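Local coordinates for putative transcriptional coactivator P15 (Enterobacteria phage t5, PDB 4BG7), which is a phage homolog of the eukaryotic transcription coactivator PC4, probably binds DNA and is implicated in recombination-dependent DNA replication, at residues Q7-H12 with T31-R36; E24-R29 with I43-L48; L39-R44 with F61-T66. All coordinates share one frame; numbering follows the deposited sequence.

Interaction 1 of 3, residues Q7-H12 with T31-R36; sequences QNYEGH and TVSEFR
H12 and S33 meet through a side-chain hydrogen bond, ND1 to OG at 2.7 Å, where the loop leading into strand 13-23 comes up against strand 26-35. S33 OG sits at the edge of the imidazole, close to its plane; with chi1 at 62° the hydroxyl stands between its own backbone N and carbonyl carbon and faces the loop. The same imidazole lies with one face on F35. F35 CB is over the middle of the ring, 3.5 Å from its centroid, in a CH-pi contact. The two rings are only 3° from parallel but slid so far apart that they barely overlap. F35 CG is anti to the backbone N (chi1 172°), and CD1 of its ring comes up to G11 O, which lies in the ring plane at the edge. The loop makes this approach from a type II turn, Y9 to H12, with G11 at positive phi and H12 N bonded back to Y9 O; overlapping it, N8 OD1 accepts from E10 N in an Asx turn. Y9 and T31 reach tip to tip, OH to CB at 3.6 Å. One water joins them, 2.6 Å from Y9 OH and 2.8 Å from S33 OG, and donates to T31 O. No backbone hydrogen bond runs between residues 7-12 and 31-36: a side-chain hydrogen bond, a bridging water and the packing of F35 on H12 join them, with S33 OG answering both imidazole and water.

Interaction 2 of 3, residues E24-R29 with I43-L48; sequences EGEQVR and IRYWLL
R29 lays its guanidinium flat on the indole of W46 across the antiparallel hairpin of strands 26-35 and 38-48, part of the sheet of this PC4-like fold. The planes are 5° apart, and CZ sits 3.5 Å from the centroid of the six-membered ring, a cation-pi stack; further back, CD packs over the five-membered ring. The side chain crosses the indole at about a right angle, extended from CG to NE. Q27, on the same face, fixes the rotation of the group: its OE1 lies near the guanidinium plane and accepts from both NE (2.8 Å) and NH2. W54 touches Q27 and R29, and P56 packs on W46. An arginine stacked on a tryptophan would suit the DNA binding generally assigned to the family, though nothing here places DNA on it. In the backbone, the Q27-W46 and R29-R44 pairs each exchange two hydrogen bonds, and L48 N adds one to G25 O. The other face carries E26, V28 and Y45: the E26 chain crosses the Y45 ring obliquely, CG to CD1 at 3.6 Å, while F61 of the second subunit packs on V28, I43 and Y45. There V28 CG1 and I43 CG2 press together at 3.3 Å, tighter than usual for two methyl carbons.

Interaction 3 of 3, residues L39-R44 with F61-T66; sequences LYMGIR and FSFPYT
The hairpin of strands 38-48 and 54-64 forms one side of this chain's antiparallel sheet, and M41 and F63 face each other there as an antiparallel hydrogen-bonded pair. M41 N reaches F63 O at 2.8 Å and F63 N returns to M41 O; I43 and F61 repeat the exchange. M41 CG takes the crowded position between backbone N and carbonyl carbon (chi1 52°) and stands over the face of the F63 ring, offset toward the rim. From there the extended chain carries CE to F63 CZ, 3.6 Å away. Its sulfur is in Met-aromatic contact with two rings: SD is oblique to F63, 5.0 Å from the centroid, and lies at the edge of Y65, in its plane. Y65 crosses M41 at about a right angle, CD1 against CB at 3.8 Å, and its N bonds to L39 O. T69, T70 and L73 of helix 67-83 also touch M41, and Y65 OH bonds to S84 OG of the second subunit. G42 has no side chain to hold the strands apart, and its CA comes within 3.9 Å of S62 CA. Toward the N-terminal loop, Y40 CB meets S62 OG at 3.6 Å, a hydroxyl that bonds to N6. The side chains of M41, F63 and Y65 thus meet by dispersion and sulfur-aromatic contact, leaving the hydrogen bonding between the segments to the backbone.

Interactions 2 and 3 lie within one antiparallel sheet, and interaction 1 sets a loop against it. Interaction 2 joins strands 26-35 and 38-48, and interaction 3 carries strand 38-48 on to 54-64, sharing I43 and R44 with it. Interaction 1 adds the N-terminal loop to strand 26-35 and lies close to interaction 3, their centres about 7 Å apart; T31 N and S33 N probably bond to G42 O and Y40 O. Interaction 3 is the buried one, largely apolar between its side chains, whereas the other two are partly buried. Backbone pairing underlies interactions 2 and 3; interaction 1 relies on side chains and water, and interaction 2 alone has a cation-pi stack. All three touch the second subunit.

Interaction 1 of 3, residues Q7-H12 with T31-R36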
loop_
_atom_site.group_PDB
_atom_site.type_symbol
_atom_site.label_atom_id
_atom_site.label_comp_id
_atom_site.label_asym_id
_atom_site.label_seq_id
_atom_site.Cartn_x
_atom_site.Cartn_y
_atom_site.Cartn_z
ATOM N N GLN A 7 -13.328 -0.663 4.450
ATOM C CA GLN A 7 -13.451 0.738 4.001
ATOM C C GLN A 7 -13.251 1.699 5.157
ATOM O O GLN A 7 -13.285 2.933 4.989
ATOM C CB GLN A 7 -14.738 0.947 3.173
ATOM C CG GLN A 7 -14.710 0.128 1.863
ATOM C CD GLN A 7 -16.036 0.210 1.068
ATOM O OE1 GLN A 7 -16.782 -0.757 0.969
ATOM N NE2 GLN A 7 -16.337 1.378 0.557
ATOM N N ASN A 8 -12.959 1.105 6.322
ATOM C CA ASN A 8 -12.593 1.796 7.533
ATOM C C ASN A 8 -11.931 0.793 8.518
ATOM O O ASN A 8 -11.777 -0.414 8.227
ATOM C CB ASN A 8 -13.785 2.502 8.144
ATOM C CG ASN A 8 -14.837 1.540 8.653
ATOM O OD1 ASN A 8 -14.531 0.679 9.443
ATOM N ND2 ASN A 8 -16.098 1.742 8.258
ATOM N N TYR A 9 -11.459 1.344 9.634
ATOM C CA TYR A 9 -10.812 0.548 10.641
ATOM C C TYR A 9 -11.641 0.251 11.892
ATOM O O TYR A 9 -11.082 -0.146 12.920
ATOM C CB TYR A 9 -9.508 1.213 11.041
ATOM C CG TYR A 9 -8.349 0.859 10.101
ATOM C CD1 TYR A 9 -8.071 1.610 8.912
ATOM C CD2 TYR A 9 -7.495 -0.171 10.421
ATOM C CE1 TYR A 9 -7.006 1.270 8.083
ATOM C CE2 TYR A 9 -6.411 -0.487 9.590
ATOM C CZ TYR A 9 -6.171 0.245 8.421
ATOM O OH TYR A 9 -5.048 -0.207 7.684
ATOM N N GLU A 10 -12.965 0.407 11.796
ATOM C CA GLU A 10 -13.854 -0.049 12.882
ATOM C C GLU A 10 -13.638 -1.514 13.244
ATOM O O GLU A 10 -13.696 -2.404 12.393
ATOM C CB GLU A 10 -15.325 0.230 12.529
ATOM C CG GLU A 10 -15.551 1.716 12.332
ATOM C CD GLU A 10 -16.989 2.186 12.370
ATOM O OE1 GLU A 10 -17.914 1.376 12.640
ATOM O OE2 GLU A 10 -17.150 3.401 12.109
ATOM N N GLY A 11 -13.379 -1.761 14.521
ATOM C CA GLY A 11 -13.145 -3.118 15.017
ATOM C C GLY A 11 -11.708 -3.647 14.829
ATOM O O GLY A 11 -11.414 -4.764 15.224
ATOM N N HIS A 12 -10.816 -2.857 14.229
ATOM C CA HIS A 12 -9.446 -3.311 13.974
ATOM C C HIS A 12 -8.587 -2.903 15.105
ATOM O O HIS A 12 -8.717 -1.791 15.633
ATOM C CB HIS A 12 -8.863 -2.641 12.701
ATOM C CG HIS A 12 -9.389 -3.190 11.412
ATOM N ND1 HIS A 12 -8.590 -3.825 10.522
ATOM C CD2 HIS A 12 -10.676 -3.178 10.855
ATOM C CE1 HIS A 12 -9.312 -4.225 9.488
ATOM N NE2 HIS A 12 -10.591 -3.809 9.665
ATOM N N THR A 31 -0.144 0.014 7.825
ATOM C CA THR A 31 -0.671 -0.644 9.011
ATOM C C THR A 31 -0.975 -2.123 8.766
ATOM O O THR A 31 -1.504 -2.482 7.723
ATOM C CB THR A 31 -1.955 0.058 9.484
ATOM O OG1 THR A 31 -1.628 1.401 9.768
ATOM C CG2 THR A 31 -2.542 -0.681 10.711
ATOM N N VAL A 32 -0.594 -2.948 9.735
ATOM C CA VAL A 32 -1.039 -4.323 9.782
ATOM C C VAL A 32 -1.976 -4.319 11.004
ATOM O O VAL A 32 -1.587 -3.914 12.131
ATOM C CB VAL A 32 0.055 -5.367 10.009
ATOM C CG1 VAL A 32 -0.590 -6.799 10.131
ATOM C CG2 VAL A 32 1.092 -5.311 8.881
ATOM N N SER A 33 -3.165 -4.832 10.786
ATOM C CA SER A 33 -4.212 -4.864 11.816
ATOM C C SER A 33 -4.902 -6.218 11.829
ATOM O O SER A 33 -4.882 -6.948 10.842
ATOM C CB SER A 33 -5.216 -3.755 11.535
ATOM O OG SER A 33 -5.897 -3.877 10.292
ATOM N N GLU A 34 -5.519 -6.526 12.968
ATOM C CA GLU A 34 -6.279 -7.774 13.118
ATOM C C GLU A 34 -7.750 -7.358 13.266
ATOM O O GLU A 34 -8.052 -6.417 14.011
ATOM C CB GLU A 34 -5.826 -8.537 14.323
ATOM C CG GLU A 34 -6.509 -9.899 14.348
ATOM C CD GLU A 34 -6.118 -10.730 15.554
ATOM O OE1 GLU A 34 -5.113 -10.414 16.229
ATOM O OE2 GLU A 34 -6.873 -11.672 15.819
ATOM N N PHE A 35 -8.624 -8.084 12.566
ATOM C CA PHE A 35 -10.090 -7.872 12.593
ATOM C C PHE A 35 -10.749 -9.260 12.289
ATOM O O PHE A 35 -10.420 -9.860 11.253
ATOM C CB PHE A 35 -10.454 -6.905 11.467
ATOM C CG PHE A 35 -11.943 -6.728 11.250
ATOM C CD1 PHE A 35 -12.726 -6.096 12.208
ATOM C CD2 PHE A 35 -12.541 -7.192 10.113
ATOM C CE1 PHE A 35 -14.101 -5.937 12.019
ATOM C CE2 PHE A 35 -13.915 -7.054 9.931
ATOM C CZ PHE A 35 -14.684 -6.422 10.897
ATOM N N ARG A 36 -11.565 -9.804 13.200
ATOM C CA ARG A 36 -12.434 -11.005 12.878
ATOM C C ARG A 36 -11.549 -12.171 12.541
ATOM O O ARG A 36 -11.745 -12.859 11.546
ATOM C CB ARG A 36 -13.415 -10.690 11.700
ATOM C CG ARG A 36 -14.495 -11.746 11.335
ATOM C CD ARG A 36 -15.013 -11.663 9.864
ATOM N NE ARG A 36 -15.672 -10.390 9.591
ATOM C CZ ARG A 36 -15.945 -9.861 8.393
ATOM N NH1 ARG A 36 -15.661 -10.497 7.246
ATOM N NH2 ARG A 36 -16.527 -8.675 8.338
HETATM O O HOH W 1 -4.503 -2.741 8.168
#

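Interaction 2 of 3, residues E24-R29 with I43-L48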
loop_
_atom_site.group_PDB
_atom_site.type_symbol
_atom_site.label_atom_id
_atom_site.label_comp_id
_atom_site.label_asym_id
_atom_site.label_seq_id
_atom_site.Cartn_x
_atom_site.Cartn_y
_atom_site.Cartn_z
ATOM N N GLU A 24 -0.885 18.419 5.739
ATOM C CA GLU A 24 -1.489 19.339 6.732
ATOM C C GLU A 24 -2.083 18.559 7.896
ATOM O O GLU A 24 -3.279 18.694 8.198
ATOM C CB GLU A 24 -2.617 20.207 6.133
ATOM C CG GLU A 24 -2.267 20.990 4.872
ATOM C CD GLU A 24 -3.321 22.046 4.572
ATOM O OE1 GLU A 24 -4.328 21.711 3.902
ATOM O OE2 GLU A 24 -3.126 23.201 5.039
ATOM N N GLY A 25 -1.285 17.717 8.544
ATOM C CA GLY A 25 -1.752 17.129 9.811
ATOM C C GLY A 25 -2.837 16.060 9.734
ATOM O O GLY A 25 -3.479 15.736 10.763
ATOM N N GLU A 26 -3.080 15.575 8.512
ATOM C CA GLU A 26 -3.498 14.208 8.266
ATOM C C GLU A 26 -2.216 13.374 7.957
ATOM O O GLU A 26 -1.441 13.698 7.065
ATOM C CB GLU A 26 -4.494 14.174 7.121
ATOM C CG GLU A 26 -4.752 12.784 6.599
ATOM C CD GLU A 26 -6.102 12.664 5.966
ATOM O OE1 GLU A 26 -7.095 12.698 6.722
ATOM O OE2 GLU A 26 -6.176 12.536 4.726
ATOM N N GLN A 27 -1.968 12.340 8.726
ATOM C CA GLN A 27 -0.768 11.509 8.584
ATOM C C GLN A 27 -1.079 10.065 8.096
ATOM O O GLN A 27 -2.023 9.434 8.586
ATOM C CB GLN A 27 -0.103 11.418 9.906
ATOM C CG GLN A 27 0.893 10.309 10.061
ATOM C CD GLN A 27 1.702 10.400 11.347
ATOM O OE1 GLN A 27 1.379 9.813 12.357
ATOM N NE2 GLN A 27 2.803 11.144 11.287
ATOM N N VAL A 28 -0.253 9.524 7.189
ATOM C CA VAL A 28 -0.558 8.256 6.515
ATOM C C VAL A 28 0.319 7.150 7.102
ATOM O O VAL A 28 1.522 7.209 6.972
ATOM C CB VAL A 28 -0.280 8.383 4.986
ATOM C CG1 VAL A 28 -0.762 7.165 4.254
ATOM C CG2 VAL A 28 -0.945 9.619 4.408
ATOM N N ARG A 29 -0.269 6.150 7.783
ATOM C CA ARG A 29 0.527 5.026 8.336
ATOM C C ARG A 29 0.212 3.687 7.715
ATOM O O ARG A 29 -0.939 3.264 7.670
ATOM C CB ARG A 29 0.398 4.861 9.852
ATOM C CG ARG A 29 0.845 6.091 10.598
ATOM C CD ARG A 29 1.197 5.766 12.016
ATOM N NE ARG A 29 1.274 7.038 12.694
ATOM C CZ ARG A 29 1.678 7.218 13.948
ATOM N NH1 ARG A 29 2.066 6.177 14.686
ATOM N NH2 ARG A 29 1.672 8.471 14.448
ATOM N N ILE A 43 -3.796 1.477 4.987
ATOM C CA ILE A 43 -3.374 2.775 5.489
ATOM C C ILE A 43 -4.380 3.256 6.530
ATOM O O ILE A 43 -5.541 3.331 6.217
ATOM C CB ILE A 43 -3.347 3.769 4.334
ATOM C CG1 ILE A 43 -2.192 3.469 3.391
ATOM C CG2 ILE A 43 -3.311 5.207 4.843
ATOM C CD1 ILE A 43 -0.784 3.240 3.898
ATOM N N ARG A 44 -3.940 3.486 7.766
ATOM C CA ARG A 44 -4.811 4.082 8.793
ATOM C C ARG A 44 -4.413 5.526 8.937
ATOM O O ARG A 44 -3.211 5.832 9.000
ATOM C CB ARG A 44 -4.619 3.389 10.150
ATOM C CG ARG A 44 -5.568 3.936 11.200
ATOM C CD ARG A 44 -5.190 3.535 12.589
ATOM N NE ARG A 44 -5.534 2.139 12.957
ATOM C CZ ARG A 44 -6.681 1.733 13.484
ATOM N NH1 ARG A 44 -7.688 2.565 13.629
ATOM N NH2 ARG A 44 -6.806 0.444 13.830
ATOM N N TYR A 45 -5.390 6.424 8.994
ATOM C CA TYR A 45 -5.069 7.870 9.176
ATOM C C TYR A 45 -4.943 8.290 10.652
ATOM O O TYR A 45 -5.846 8.018 11.445
ATOM C CB TYR A 45 -6.087 8.750 8.488
ATOM C CG TYR A 45 -5.988 8.626 6.984
ATOM C CD1 TYR A 45 -4.946 9.242 6.292
ATOM C CD2 TYR A 45 -6.856 7.813 6.258
ATOM C CE1 TYR A 45 -4.836 9.118 4.905
ATOM C CE2 TYR A 45 -6.728 7.668 4.873
ATOM C CZ TYR A 45 -5.699 8.313 4.217
ATOM O OH TYR A 45 -5.542 8.194 2.853
ATOM N N TRP A 46 -3.826 8.923 10.996
ATOM C CA TRP A 46 -3.682 9.657 12.259
ATOM C C TRP A 46 -3.878 11.143 12.063
ATOM O O TRP A 46 -3.454 11.684 11.041
ATOM C CB TRP A 46 -2.383 9.338 12.859
ATOM C CG TRP A 46 -2.237 7.873 13.189
ATOM C CD1 TRP A 46 -2.463 6.814 12.331
ATOM C CD2 TRP A 46 -1.727 7.270 14.386
ATOM N NE1 TRP A 46 -2.187 5.649 12.917
ATOM C CE2 TRP A 46 -1.777 5.833 14.165
ATOM C CE3 TRP A 46 -1.325 7.743 15.625
ATOM C CZ2 TRP A 46 -1.372 4.917 15.129
ATOM C CZ3 TRP A 46 -0.927 6.833 16.589
ATOM C CH2 TRP A 46 -0.925 5.452 16.350
ATOM N N LEU A 47 -4.562 11.832 12.996
ATOM C CA LEU A 47 -4.834 13.237 12.836
ATOM C C LEU A 47 -4.276 14.024 13.986
ATOM O O LEU A 47 -4.271 13.569 15.109
ATOM C CB LEU A 47 -6.367 13.519 12.793
ATOM C CG LEU A 47 -6.992 13.695 11.412
ATOM C CD1 LEU A 47 -6.493 12.578 10.480
ATOM C CD2 LEU A 47 -8.503 13.682 11.497
ATOM N N LEU A 48 -3.874 15.257 13.697
ATOM C CA LEU A 48 -3.358 16.161 14.714
ATOM C C LEU A 48 -4.490 16.719 15.517
ATOM O O LEU A 48 -5.504 17.033 14.938
ATOM C CB LEU A 48 -2.603 17.329 14.075
ATOM C CG LEU A 48 -1.156 17.113 13.609
ATOM C CD1 LEU A 48 -0.658 18.386 12.884
ATOM C CD2 LEU A 48 -0.290 16.729 14.804
#

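Interaction 3 of 3, residues L39-R44 with F61-T66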
loop_
_atom_site.group_PDB
_atom_site.type_symbol
_atom_site.label_atom_id
_atom_site.label_comp_id
_atom_site.label_asym_id
_atom_site.label_seq_id
_atom_site.Cartn_x
_atom_site.Cartn_y
_atom_site.Cartn_z
ATOM N N LEU A 39 -5.688 -11.048 9.450
ATOM C CA LEU A 39 -4.789 -9.885 9.316
ATOM C C LEU A 39 -5.056 -9.149 8.005
ATOM O O LEU A 39 -5.290 -9.747 6.987
ATOM C CB LEU A 39 -3.302 -10.326 9.383
ATOM C CG LEU A 39 -2.921 -10.880 10.758
ATOM C CD1 LEU A 39 -1.471 -11.328 10.720
ATOM C CD2 LEU A 39 -3.138 -9.865 11.887
ATOM N N TYR A 40 -4.892 -7.829 8.065
ATOM C CA TYR A 40 -5.062 -6.917 6.969
ATOM C C TYR A 40 -3.912 -5.943 6.927
ATOM O O TYR A 40 -3.326 -5.608 7.984
ATOM C CB TYR A 40 -6.334 -6.086 7.219
ATOM C CG TYR A 40 -7.517 -6.999 7.180
ATOM C CD1 TYR A 40 -8.135 -7.289 5.991
ATOM C CD2 TYR A 40 -7.943 -7.622 8.322
ATOM C CE1 TYR A 40 -9.200 -8.207 5.945
ATOM C CE2 TYR A 40 -9.046 -8.486 8.306
ATOM C CZ TYR A 40 -9.648 -8.802 7.131
ATOM O OH TYR A 40 -10.737 -9.683 7.128
ATOM N N MET A 41 -3.563 -5.530 5.704
ATOM C CA MET A 41 -2.629 -4.426 5.508
ATOM C C MET A 41 -3.317 -3.283 4.811
ATOM O O MET A 41 -4.129 -3.462 3.921
ATOM C CB MET A 41 -1.345 -4.802 4.721
ATOM C CG MET A 41 -1.552 -5.486 3.406
ATOM S SD MET A 41 -0.037 -5.600 2.398
ATOM C CE MET A 41 -0.625 -6.780 1.217
ATOM N N GLY A 42 -2.949 -2.075 5.209
ATOM C CA GLY A 42 -3.548 -0.892 4.603
ATOM C C GLY A 42 -3.009 0.419 5.137
ATOM O O GLY A 42 -1.910 0.472 5.694
ATOM N N ILE A 43 -3.796 1.477 4.987
ATOM C CA ILE A 43 -3.374 2.775 5.489
ATOM C C ILE A 43 -4.380 3.256 6.530
ATOM O O ILE A 43 -5.541 3.331 6.217
ATOM C CB ILE A 43 -3.347 3.769 4.334
ATOM C CG1 ILE A 43 -2.192 3.469 3.391
ATOM C CG2 ILE A 43 -3.311 5.207 4.843
ATOM C CD1 ILE A 43 -0.784 3.240 3.898
ATOM N N ARG A 44 -3.940 3.486 7.766
ATOM C CA ARG A 44 -4.811 4.082 8.793
ATOM C C ARG A 44 -4.413 5.526 8.937
ATOM O O ARG A 44 -3.211 5.832 9.000
ATOM C CB ARG A 44 -4.619 3.389 10.150
ATOM C CG ARG A 44 -5.568 3.936 11.200
ATOM C CD ARG A 44 -5.190 3.535 12.589
ATOM N NE ARG A 44 -5.534 2.139 12.957
ATOM C CZ ARG A 44 -6.681 1.733 13.484
ATOM N NH1 ARG A 44 -7.688 2.565 13.629
ATOM N NH2 ARG A 44 -6.806 0.444 13.830
ATOM N N PHE A 61 -8.270 2.313 4.885
ATOM C CA PHE A 61 -8.762 1.145 4.136
ATOM C C PHE A 61 -7.727 0.019 4.274
ATOM O O PHE A 61 -6.598 0.258 4.520
ATOM C CB PHE A 61 -8.995 1.487 2.635
ATOM C CG PHE A 61 -7.758 1.547 1.856
ATOM C CD1 PHE A 61 -6.919 2.639 1.970
ATOM C CD2 PHE A 61 -7.319 0.448 1.143
ATOM C CE1 PHE A 61 -5.711 2.665 1.309
ATOM C CE2 PHE A 61 -6.123 0.466 0.479
ATOM C CZ PHE A 61 -5.316 1.563 0.564
ATOM N N SER A 62 -8.131 -1.218 4.103
ATOM C CA SER A 62 -7.219 -2.284 4.216
ATOM C C SER A 62 -7.671 -3.450 3.380
ATOM O O SER A 62 -8.841 -3.499 2.883
ATOM C CB SER A 62 -7.048 -2.643 5.691
ATOM O OG SER A 62 -8.224 -3.151 6.285
ATOM N N PHE A 63 -6.749 -4.373 3.168
ATOM C CA PHE A 63 -7.096 -5.577 2.457
ATOM C C PHE A 63 -6.256 -6.734 2.997
ATOM O O PHE A 63 -5.350 -6.527 3.780
ATOM C CB PHE A 63 -6.999 -5.370 0.935
ATOM C CG PHE A 63 -5.609 -5.199 0.427
ATOM C CD1 PHE A 63 -4.957 -4.000 0.590
ATOM C CD2 PHE A 63 -4.983 -6.197 -0.285
ATOM C CE1 PHE A 63 -3.675 -3.766 0.101
ATOM C CE2 PHE A 63 -3.698 -5.995 -0.783
ATOM C CZ PHE A 63 -3.032 -4.775 -0.565
ATOM N N PRO A 64 -6.538 -7.973 2.588
ATOM C CA PRO A 64 -5.846 -9.021 3.333
ATOM C C PRO A 64 -4.314 -9.047 3.280
ATOM O O PRO A 64 -3.670 -8.719 2.278
ATOM C CB PRO A 64 -6.407 -10.334 2.739
ATOM C CG PRO A 64 -7.629 -9.953 2.024
ATOM C CD PRO A 64 -7.562 -8.494 1.696
ATOM N N TYR A 65 -3.739 -9.405 4.416
ATOM C CA TYR A 65 -2.316 -9.537 4.589
ATOM C C TYR A 65 -1.990 -11.005 4.649
ATOM O O TYR A 65 -2.043 -11.577 5.744
ATOM C CB TYR A 65 -1.907 -8.883 5.917
ATOM C CG TYR A 65 -0.403 -8.799 6.241
ATOM C CD1 TYR A 65 0.489 -8.071 5.443
ATOM C CD2 TYR A 65 0.105 -9.352 7.410
ATOM C CE1 TYR A 65 1.837 -7.940 5.798
ATOM C CE2 TYR A 65 1.423 -9.196 7.785
ATOM C CZ TYR A 65 2.297 -8.533 6.964
ATOM O OH TYR A 65 3.608 -8.404 7.374
ATOM N N THR A 66 -1.633 -11.590 3.514
ATOM C CA THR A 66 -1.342 -12.988 3.420
ATOM C C THR A 66 -0.042 -13.102 2.623
ATOM O O THR A 66 0.444 -12.093 2.070
ATOM C CB THR A 66 -2.479 -13.744 2.705
ATOM O OG1 THR A 66 -2.656 -13.211 1.388
ATOM C CG2 THR A 66 -3.777 -13.615 3.472
#